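Local coordinates for protein P43 (Trichuris muris, PDB 6QIX) that is the major secreted protein of the whipworm, tethers to matrix and inhibits interleukin-13 function, at residues 26-31 with 80-85; 283-288 with 338-343. All blocks are in the same frame, centred on the assembly; numbering follows the deposited sequence. Where two conformers were deposited one is given.

Contact 1 of 2, residues 26-31 with 80-85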
loop_
_atom_site.group_PDB
_atom_site.type_symbol
_atom_site.label_atom_id
_atom_site.label_comp_id
_atom_site.label_asym_id
_atom_site.label_seq_id
_atom_site.Cartn_x
_atom_site.Cartn_y
_atom_site.Cartn_z
ATOM N N GLY A 26 9.529 -9.534 26.236
ATOM C CA GLY A 26 9.779 -8.903 27.519
ATOM C C GLY A 26 8.664 -8.009 28.002
ATOM O O GLY A 26 8.715 -7.424 29.086
ATOM N N ASP A 27 7.637 -7.883 27.186
ATOM C CA ASP A 27 6.448 -7.119 27.514
ATOM C C ASP A 27 6.682 -5.693 28.015
ATOM O O ASP A 27 7.795 -5.156 27.998
ATOM C CB ASP A 27 5.603 -7.905 28.521
ATOM C CG ASP A 27 5.204 -9.273 27.999
ATOM O OD1 ASP A 27 6.102 -10.022 27.557
ATOM O OD2 ASP A 27 3.991 -9.590 28.022
ATOM N N TRP A 28 5.606 -5.094 28.481
ATOM C CA TRP A 28 5.175 -3.836 27.906
ATOM C C TRP A 28 5.921 -2.625 28.437
ATOM O O TRP A 28 6.014 -2.417 29.646
ATOM C CB TRP A 28 3.675 -3.701 28.132
ATOM C CG TRP A 28 2.888 -4.825 27.520
ATOM C CD1 TRP A 28 2.269 -5.838 28.181
ATOM C CD2 TRP A 28 2.633 -5.044 26.117
ATOM N NE1 TRP A 28 1.638 -6.669 27.286
ATOM C CE2 TRP A 28 1.839 -6.200 26.015
ATOM C CE3 TRP A 28 2.988 -4.364 24.947
ATOM C CZ2 TRP A 28 1.402 -6.703 24.788
ATOM C CZ3 TRP A 28 2.551 -4.864 23.722
ATOM C CH2 TRP A 28 1.766 -6.022 23.655
ATOM N N LYS A 29 6.461 -1.833 27.512
ATOM C CA LYS A 29 6.852 -0.462 27.790
ATOM C C LYS A 29 5.579 0.362 27.940
ATOM O O LYS A 29 4.483 -0.114 27.626
ATOM C CB LYS A 29 7.738 0.064 26.660
ATOM C CG LYS A 29 8.813 -0.934 26.229
ATOM C CD LYS A 29 10.063 -0.225 25.737
ATOM C CE LYS A 29 11.251 -1.189 25.561
ATOM N NZ LYS A 29 10.876 -2.617 25.759
ATOM N N PRO A 30 5.681 1.602 28.415
ATOM C CA PRO A 30 4.459 2.361 28.707
ATOM C C PRO A 30 3.686 2.727 27.447
ATOM O O PRO A 30 4.245 2.901 26.356
ATOM C CB PRO A 30 4.962 3.614 29.444
ATOM C CG PRO A 30 6.444 3.707 29.159
ATOM C CD PRO A 30 6.913 2.293 28.855
ATOM N N TRP A 31 2.368 2.812 27.623
ATOM C CA TRP A 31 1.487 3.339 26.595
ATOM C C TRP A 31 1.874 4.766 26.234
ATOM O O TRP A 31 2.172 5.585 27.111
ATOM C CB TRP A 31 0.047 3.355 27.096
ATOM C CG TRP A 31 -0.675 2.047 27.142
ATOM C CD1 TRP A 31 -0.924 1.285 28.250
ATOM C CD2 TRP A 31 -1.312 1.385 26.047
ATOM N NE1 TRP A 31 -1.659 0.173 27.905
ATOM C CE2 TRP A 31 -1.906 0.210 26.558
ATOM C CE3 TRP A 31 -1.422 1.660 24.676
ATOM C CZ2 TRP A 31 -2.613 -0.683 25.750
ATOM C CZ3 TRP A 31 -2.123 0.782 23.880
ATOM C CH2 TRP A 31 -2.699 -0.388 24.415
ATOM N N LYS A 80 -3.587 5.258 21.046
ATOM C CA LYS A 80 -2.412 4.984 21.859
ATOM C C LYS A 80 -1.796 3.671 21.418
ATOM O O LYS A 80 -2.490 2.795 20.907
ATOM C CB LYS A 80 -2.768 4.869 23.331
ATOM C CG LYS A 80 -3.550 6.002 23.856
ATOM C CD LYS A 80 -3.736 5.804 25.370
ATOM C CE LYS A 80 -4.511 6.929 25.997
ATOM N NZ LYS A 80 -4.643 6.695 27.444
ATOM N N PHE A 81 -0.487 3.530 21.671
ATOM C CA PHE A 81 0.306 2.365 21.287
ATOM C C PHE A 81 1.223 1.964 22.438
ATOM O O PHE A 81 1.689 2.800 23.214
ATOM C CB PHE A 81 1.104 2.701 20.005
ATOM C CG PHE A 81 2.065 1.638 19.533
ATOM C CD1 PHE A 81 1.619 0.575 18.747
ATOM C CD2 PHE A 81 3.422 1.758 19.787
ATOM C CE1 PHE A 81 2.511 -0.370 18.263
ATOM C CE2 PHE A 81 4.318 0.801 19.306
ATOM C CZ PHE A 81 3.858 -0.254 18.552
ATOM N N ARG A 82 1.502 0.669 22.525
ATOM C CA ARG A 82 2.551 0.187 23.412
ATOM C C ARG A 82 3.226 -0.996 22.748
ATOM O O ARG A 82 2.657 -1.640 21.869
ATOM C CB ARG A 82 2.020 -0.188 24.803
ATOM C CG ARG A 82 1.137 -1.407 24.872
ATOM C CD ARG A 82 0.817 -1.715 26.353
ATOM N NE ARG A 82 -0.084 -2.851 26.494
ATOM C CZ ARG A 82 -0.388 -3.427 27.652
ATOM N NH1 ARG A 82 0.140 -2.965 28.790
ATOM N NH2 ARG A 82 -1.230 -4.460 27.671
ATOM N N CYS A 83 4.450 -1.275 23.193
ATOM C CA CYS A 83 5.354 -2.163 22.483
ATOM C C CYS A 83 6.075 -3.074 23.466
ATOM O O CYS A 83 6.277 -2.731 24.637
ATOM C CB CYS A 83 6.374 -1.343 21.662
ATOM S SG CYS A 83 7.437 -2.254 20.508
ATOM N N ARG A 84 6.461 -4.245 22.974
ATOM C CA ARG A 84 7.321 -5.134 23.735
ATOM C C ARG A 84 8.340 -5.738 22.781
ATOM O O ARG A 84 8.146 -5.745 21.569
ATOM C CB ARG A 84 6.533 -6.223 24.442
ATOM C CG ARG A 84 5.715 -7.109 23.539
ATOM C CD ARG A 84 4.792 -7.965 24.415
ATOM N NE ARG A 84 3.929 -8.836 23.618
ATOM C CZ ARG A 84 3.079 -9.722 24.125
ATOM N NH1 ARG A 84 2.967 -9.841 25.431
ATOM N NH2 ARG A 84 2.338 -10.482 23.331
ATOM N N ARG A 85 9.433 -6.248 23.347
ATOM C CA ARG A 85 10.621 -6.554 22.567
ATOM C C ARG A 85 11.179 -7.915 22.940
ATOM O O ARG A 85 11.014 -8.384 24.071
ATOM C CB ARG A 85 11.694 -5.484 22.794
ATOM C CG ARG A 85 12.814 -5.448 21.769
ATOM C CD ARG A 85 13.380 -4.029 21.691
ATOM N NE ARG A 85 14.621 -3.935 20.920
ATOM C CZ ARG A 85 15.220 -2.784 20.618
ATOM N NH1 ARG A 85 14.690 -1.636 21.034
ATOM N NH2 ARG A 85 16.343 -2.771 19.903
HETATM O O HOH W 1 9.859 -5.435 26.271
HETATM O O HOH W 2 2.375 -0.680 29.430
HETATM O O HOH W 3 5.425 1.006 24.498
#
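Trp-28 and Trp-31 interleave with Arg-82 and Arg-84 in a Trp-Arg ladder consistent with a thrombospondin type 1-like module. The two tryptophans stand three residues apart, as in the WxxW motif of that family. The ladder is the tight part. The Arg-82 guanidinium lies flat on Trp-28, its plane 6° from that of the indole, and CZ sits 3.5 Å from the centroid of the five-membered ring, a cation-pi contact. On the opposite indole face, Arg-84 CD makes a CH-pi contact 3.6 Å from the six-membered ring centroid of Trp-28. Arg-82 also serves the next rung: its CD lies over the five-membered ring of Trp-31. Its CG sits between the backbone N and carbonyl carbon (chi1 69°), and from there the extended chain runs between the indoles. From strand 95-101, Glu-98 holds NE of Arg-82 and Asp-96 holds NE of Arg-84, both in salt bridges.

The backbone side is looser. Gly-26 N bonds to Arg-85 O and Lys-29 N to Cys-83 O, but three waters bridge other polar groups of the two segments. One links Pro-30 O to Cys-83 N. Another joins Lys-29 O to Arg-82 NH1. Asp-27 is poorly ordered, and its salt bridge to Arg-84 includes a weak, bent hydrogen bond: NH1 of Arg-84 lies 2.8 Å from OD2 of Asp-27, with 128° at the hydrogen.

Contact 2 of 2, residues 283-288 with 338-343; sequences LDKING and DKCKCC. With NAG (2-acetamido-2-deoxy-beta-D-glucopyranose), chain H.
A short antiparallel beta ladder joins Leu-283, on the outer strand 281-284, to Cys-340, on the central strand 339-344 of a three-stranded sheet. The two residues form a hydrogen-bonded pair. Leu-283 N gives a nearly straight bond of 2.9 Å to Cys-340 O, and Cys-340 N returns one of 2.8 Å to Leu-283 O. Both side chains leave the sheet on the same face, with Leu-283 CB 4.2 Å from Cys-340 CB. Farther out, methyl CD1 of Leu-283 meets SG of Cys-342 at 3.9 Å. Phe-292 of helix 292-310 packs against Leu-283 and Cys-340.

At the next pair side chains add to the contact. Asp-284 and Lys-339 lie side by side, pointing the same way, and form a salt bridge between OD1 and NZ; its modelled length is doubtfully short. A water accepts from Lys-285 N and donates to Asp-338 O. The extended Lys-285 side chain passes the sulfur of Cys-340, with CG 3.8 Å from SG. Its CE then lies 3.5 Å from the carbonyl carbon of Asp-338. The ammonium ends at Glu-335, in a salt bridge, and at Gly-337 O, so its end is held at the turn between strands 331-336 and 339-344.

Past the strand, Asn-287 carries an N-linked sugar through a 1.4 Å bond from ND2 to C1 of NAG. The acetyl methyl C8 of NAG lies close to CG2 of Ile-286. Cys-340 pairs with Cys-290, just before helix 292-310. Cys-342 pairs with Cys-333 across the hairpin of strands 331-336 and 339-344, completing a disulfide-braced, three-stranded antiparallel sheet.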
loop_
_atom_site.group_PDB
_atom_site.type_symbol
_atom_site.label_atom_id
_atom_site.label_comp_id
_atom_site.label_asym_id
_atom_site.label_seq_id
_atom_site.Cartn_x
_atom_site.Cartn_y
_atom_site.Cartn_z
ATOM N N LEU A 283 14.621 0.807 -21.343
ATOM C CA LEU A 283 13.519 1.148 -22.245
ATOM C C LEU A 283 13.887 2.303 -23.170
ATOM O O LEU A 283 14.662 3.188 -22.798
ATOM C CB LEU A 283 12.293 1.579 -21.461
ATOM C CG LEU A 283 11.817 0.645 -20.343
ATOM C CD1 LEU A 283 10.667 1.252 -19.603
ATOM C CD2 LEU A 283 11.449 -0.708 -20.892
ATOM N N ASP A 284 13.263 2.331 -24.349
ATOM C CA ASP A 284 13.327 3.517 -25.202
ATOM C C ASP A 284 12.533 4.679 -24.614
ATOM O O ASP A 284 11.552 4.494 -23.896
ATOM C CB ASP A 284 12.792 3.200 -26.592
ATOM C CG ASP A 284 13.698 2.275 -27.345
ATOM O OD1 ASP A 284 14.923 2.523 -27.342
ATOM O OD2 ASP A 284 13.190 1.288 -27.913
ATOM N N LYS A 285 12.982 5.895 -24.936
ATOM C CA LYS A 285 12.264 7.099 -24.550
ATOM C C LYS A 285 10.959 7.173 -25.316
ATOM O O LYS A 285 10.829 6.614 -26.405
ATOM C CB LYS A 285 13.099 8.346 -24.833
ATOM C CG LYS A 285 14.283 8.535 -23.965
ATOM C CD LYS A 285 15.227 9.605 -24.591
ATOM C CE LYS A 285 16.560 9.691 -23.896
ATOM N NZ LYS A 285 17.376 10.880 -24.336
ATOM N N ILE A 286 9.972 7.833 -24.720
ATOM C CA ILE A 286 8.716 8.155 -25.398
ATOM C C ILE A 286 8.533 9.666 -25.342
ATOM O O ILE A 286 8.618 10.269 -24.266
ATOM C CB ILE A 286 7.511 7.429 -24.767
ATOM C CG1 ILE A 286 7.775 5.919 -24.722
ATOM C CG2 ILE A 286 6.228 7.741 -25.548
ATOM C CD1 ILE A 286 7.212 5.137 -25.907
ATOM N N ASN A 287 8.311 10.280 -26.504
ATOM C CA ASN A 287 8.197 11.739 -26.598
ATOM C C ASN A 287 9.422 12.429 -25.996
ATOM O O ASN A 287 9.323 13.487 -25.365
ATOM C CB ASN A 287 6.915 12.230 -25.933
ATOM C CG ASN A 287 5.679 12.000 -26.799
ATOM O OD1 ASN A 287 5.749 12.000 -28.027
ATOM N ND2 ASN A 287 4.540 11.794 -26.150
ATOM N N GLY A 288 10.587 11.801 -26.177
ATOM C CA GLY A 288 11.858 12.369 -25.767
ATOM C C GLY A 288 12.074 12.442 -24.279
ATOM O O GLY A 288 12.871 13.282 -23.816
ATOM N N ASP A 338 20.616 7.773 -24.548
ATOM C CA ASP A 338 19.378 7.731 -25.313
ATOM C C ASP A 338 18.341 6.773 -24.716
ATOM O O ASP A 338 17.323 6.492 -25.360
ATOM C CB ASP A 338 19.684 7.311 -26.749
ATOM C CG ASP A 338 20.532 6.043 -26.812
ATOM O OD1 ASP A 338 20.384 5.292 -27.802
ATOM O OD2 ASP A 338 21.341 5.807 -25.868
ATOM N N LYS A 339 18.564 6.277 -23.508
ATOM C CA LYS A 339 17.684 5.251 -22.954
ATOM C C LYS A 339 17.126 5.643 -21.599
ATOM O O LYS A 339 17.646 6.505 -20.922
ATOM C CB LYS A 339 18.406 3.906 -22.794
ATOM C CG LYS A 339 19.014 3.348 -24.090
ATOM C CD LYS A 339 17.914 2.927 -25.047
ATOM C CE LYS A 339 18.468 2.287 -26.310
ATOM N NZ LYS A 339 17.348 1.997 -27.258
ATOM N N CYS A 340 16.084 4.924 -21.175
ATOM C CA CYS A 340 15.506 5.072 -19.855
ATOM C C CYS A 340 15.896 3.861 -19.035
ATOM O O CYS A 340 15.664 2.751 -19.484
ATOM C CB CYS A 340 13.968 5.135 -19.926
ATOM S SG CYS A 340 13.372 6.540 -20.922
ATOM N N LYS A 341 16.445 4.067 -17.843
ATOM C CA LYS A 341 16.876 2.987 -16.948
ATOM C C LYS A 341 15.950 2.972 -15.743
ATOM O O LYS A 341 15.910 3.941 -14.970
ATOM C CB LYS A 341 18.320 3.214 -16.518
ATOM C CG LYS A 341 19.298 3.278 -17.709
ATOM C CD LYS A 341 19.532 1.872 -18.311
ATOM C CE LYS A 341 20.558 1.992 -19.430
ATOM N NZ LYS A 341 20.901 0.690 -20.010
ATOM N N CYS A 342 15.182 1.886 -15.578
ATOM C CA CYS A 342 14.020 1.931 -14.698
ATOM C C CYS A 342 14.026 0.792 -13.690
ATOM O O CYS A 342 14.402 -0.332 -14.010
ATOM C CB CYS A 342 12.710 1.858 -15.494
ATOM S SG CYS A 342 12.583 3.129 -16.801
ATOM N N CYS A 343 13.543 1.107 -12.497
ATOM C CA CYS A 343 13.321 0.143 -11.426
ATOM C C CYS A 343 11.954 0.366 -10.776
ATOM O O CYS A 343 11.425 1.481 -10.760
ATOM C CB CYS A 343 14.396 0.276 -10.304
ATOM S SG CYS A 343 16.111 0.304 -10.852
HETATM C C1 NAG H . 3.259 11.583 -26.784
HETATM C C2 NAG H . 2.314 11.026 -25.723
HETATM C C3 NAG H . 0.876 10.954 -26.251
HETATM C C4 NAG H . 0.430 12.315 -26.769
HETATM C C5 NAG H . 1.412 12.815 -27.828
HETATM C C6 NAG H . 1.080 14.205 -28.337
HETATM C C7 NAG H . 2.478 8.558 -25.835
HETATM C C8 NAG H . 2.997 7.329 -25.145
HETATM N N2 NAG H . 2.759 9.726 -25.239
HETATM O O3 NAG H . 0.004 10.534 -25.208
HETATM O O4 NAG H . -0.879 12.221 -27.321
HETATM O O5 NAG H . 2.745 12.861 -27.282
HETATM O O6 NAG H . 1.948 15.186 -27.793
HETATM O O7 NAG H . 1.843 8.492 -26.889
HETATM O O HOH W 4 15.266 6.067 -26.689
#

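How the contacts relate
From the N terminus, the chain first lays down 26-31, then passes through helix 39-49 before strand 79-85 returns to it. Contact 1 closes that loop of 48 residues. It ties the N-terminal segment to the two-stranded sheet of 79-85 and 95-101. The chain then runs on for almost 200 residues. Contact 2 opens at strand 281-284 and closes at strand 339-344 after 49 intervening residues, which include helices 292-310 and 315-325. It joins edge strand 281-284 to the hairpin of 331-336 and 339-344. The contacts follow in series and neither nest nor cross. The centres of contact 1 and contact 2 are about 48 Å apart, on opposite sides of the chain's centre.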